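Acetyl xylan esterase (Paenibacillus sp. R4, PDB 6AGQ) probably removes acetyl groups from acetylated xylan and related acetyl esters, as a cold-active hydrolase of the alpha/beta-hydrolase clan. Local coordinates at residues T22-F27 and A259-A264. Sequence-based numbering, arbitrary orientation.
Sequences TDFDLF and ASRIKA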
loop_
_atom_site.group_PDB
_atom_site.type_symbol
_atom_site.label_atom_id
_atom_site.label_comp_id
_atom_site.label_asym_id
_atom_site.label_seq_id
_atom_site.Cartn_x
_atom_site.Cartn_y
_atom_site.Cartn_z
ATOM N N THR A 22 41.016 -15.489 10.190
ATOM C CA THR A 22 41.997 -16.012 11.163
ATOM C C THR A 22 42.501 -14.947 12.099
ATOM O O THR A 22 42.773 -15.222 13.263
ATOM C CB THR A 22 43.278 -16.555 10.513
ATOM O OG1 THR A 22 43.004 -16.971 9.185
ATOM C CG2 THR A 22 43.808 -17.712 11.335
ATOM N N ASP A 23 42.622 -13.739 11.559
ATOM C CA ASP A 23 43.125 -12.579 12.282
ATOM C C ASP A 23 42.017 -11.705 12.969
ATOM O O ASP A 23 42.263 -10.525 13.283
ATOM C CB ASP A 23 43.933 -11.724 11.278
ATOM C CG ASP A 23 43.022 -10.866 10.384
ATOM O OD1 ASP A 23 41.849 -11.223 10.217
ATOM O OD2 ASP A 23 43.446 -9.842 9.863
ATOM N N PHE A 24 40.820 -12.258 13.213
ATOM C CA PHE A 24 39.742 -11.541 13.971
ATOM C C PHE A 24 40.251 -10.978 15.292
ATOM O O PHE A 24 40.070 -9.756 15.548
ATOM C CB PHE A 24 38.548 -12.453 14.226
ATOM C CG PHE A 24 37.314 -11.788 14.808
ATOM C CD1 PHE A 24 37.136 -11.686 16.209
ATOM C CD2 PHE A 24 36.265 -11.386 13.972
ATOM C CE1 PHE A 24 35.985 -11.144 16.739
ATOM C CE2 PHE A 24 35.076 -10.865 14.519
ATOM C CZ PHE A 24 34.936 -10.753 15.901
ATOM N N ASP A 25 40.878 -11.826 16.123
ATOM C CA ASP A 25 41.359 -11.332 17.437
ATOM C C ASP A 25 42.495 -10.313 17.303
ATOM O O ASP A 25 42.488 -9.250 17.979
ATOM C CB ASP A 25 41.707 -12.464 18.396
ATOM C CG ASP A 25 40.496 -13.353 18.698
ATOM O OD1 ASP A 25 39.379 -12.811 18.881
ATOM O OD2 ASP A 25 40.637 -14.602 18.728
ATOM N N LEU A 26 43.426 -10.583 16.397
ATOM C CA LEU A 26 44.473 -9.592 16.090
ATOM C C LEU A 26 43.914 -8.200 15.617
ATOM O O LEU A 26 44.352 -7.166 16.103
ATOM C CB LEU A 26 45.468 -10.146 15.082
ATOM C CG LEU A 26 46.552 -9.169 14.598
ATOM C CD1 LEU A 26 47.419 -8.779 15.783
ATOM C CD2 LEU A 26 47.381 -9.785 13.466
ATOM N N PHE A 27 42.988 -8.183 14.677
ATOM C CA PHE A 27 42.374 -6.904 14.221
ATOM C C PHE A 27 41.819 -6.115 15.418
ATOM O O PHE A 27 42.081 -4.906 15.526
ATOM C CB PHE A 27 41.272 -7.171 13.214
ATOM C CG PHE A 27 40.458 -5.965 12.866
ATOM C CD1 PHE A 27 40.875 -5.100 11.859
ATOM C CD2 PHE A 27 39.261 -5.707 13.515
ATOM C CE1 PHE A 27 40.105 -3.982 11.532
ATOM C CE2 PHE A 27 38.491 -4.600 13.211
ATOM C CZ PHE A 27 38.907 -3.739 12.209
ATOM N N ALA A 259 29.315 -13.275 19.473
ATOM C CA ALA A 259 28.624 -14.276 20.372
ATOM C C ALA A 259 29.511 -15.434 20.792
ATOM O O ALA A 259 29.445 -15.912 21.907
ATOM C CB ALA A 259 27.386 -14.858 19.703
ATOM N N SER A 260 30.378 -15.838 19.879
ATOM C CA SER A 260 31.319 -16.949 20.107
ATOM C C SER A 260 32.382 -16.616 21.197
ATOM O O SER A 260 33.032 -17.499 21.714
ATOM C CB SER A 260 31.975 -17.254 18.757
ATOM O OG SER A 260 33.247 -17.758 18.938
ATOM N N ARG A 261 32.581 -15.326 21.500
ATOM C CA ARG A 261 33.526 -14.893 22.556
ATOM C C ARG A 261 32.881 -14.326 23.830
ATOM O O ARG A 261 33.605 -13.899 24.695
ATOM C CB ARG A 261 34.511 -13.882 21.965
ATOM C CG ARG A 261 35.416 -14.499 20.902
ATOM C CD ARG A 261 35.373 -13.688 19.634
ATOM N NE ARG A 261 36.435 -14.086 18.735
ATOM C CZ ARG A 261 36.293 -14.721 17.572
ATOM N NH1 ARG A 261 35.101 -15.062 17.103
ATOM N NH2 ARG A 261 37.385 -14.996 16.840
ATOM N N ILE A 262 31.545 -14.297 23.912
ATOM C CA ILE A 262 30.788 -13.863 25.083
ATOM C C ILE A 262 30.724 -14.948 26.134
ATOM O O ILE A 262 30.228 -16.045 25.841
ATOM C CB ILE A 262 29.329 -13.467 24.711
ATOM C CG1 ILE A 262 29.348 -12.286 23.729
ATOM C CG2 ILE A 262 28.510 -13.118 25.948
ATOM C CD1 ILE A 262 28.020 -11.861 23.192
ATOM N N LYS A 263 31.200 -14.645 27.340
ATOM C CA LYS A 263 31.074 -15.552 28.542
ATOM C C LYS A 263 30.064 -15.086 29.593
ATOM O O LYS A 263 29.682 -15.850 30.493
ATOM C CB LYS A 263 32.417 -15.705 29.271
ATOM C CG LYS A 263 33.409 -16.670 28.639
ATOM C CD LYS A 263 34.549 -15.967 27.897
ATOM C CE LYS A 263 35.883 -16.718 28.029
ATOM N NZ LYS A 263 35.738 -18.167 27.706
ATOM N N ALA A 264 29.690 -13.812 29.506
ATOM C CA ALA A 264 28.525 -13.274 30.158
ATOM C C ALA A 264 27.297 -14.156 29.967
ATOM O O ALA A 264 27.135 -14.798 28.953
ATOM C CB ALA A 264 28.244 -11.809 29.654
#
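The guanidinium group of Arg261 presents one face to the ring of Phe24 and an edge to the carboxylate of Asp25, whose OD1 also sits at the edge of that ring, in its plane. Phe24 CD1 lies 3.4 Å from Arg261 CZ; Arg261 NH1 lies over one face of the ring, displaced toward its rim, with the planes 37° apart. With CG anti to the backbone N, Phe24 lays its ring beside the guanidinium group. Arg261 NE donates to the syn lone pair of Asp25 OD1 over 3.2 Å in a salt bridge whose N-H...O angle is 156°; the oxygen lies close to the guanidinium plane, while the carboxylate is turned 65° against it. Arginine suits this place because its long chain spans much of the 10.0 Å between the CA atoms of Asp25 and Arg261, and its flat end can lie against the ring by a face while donating from its edge. NH1 also bonds to Asn20 OD1 and Asn257 O, which should limit the group's rotation. A leucine in its place would probably leave Asp25 without its charged mate and one face of Phe24 less covered. The contact thus ties the start of helix 24-36 to the turn before strand 265-271 by a salt bridge and by the ring lying against the guanidinium face.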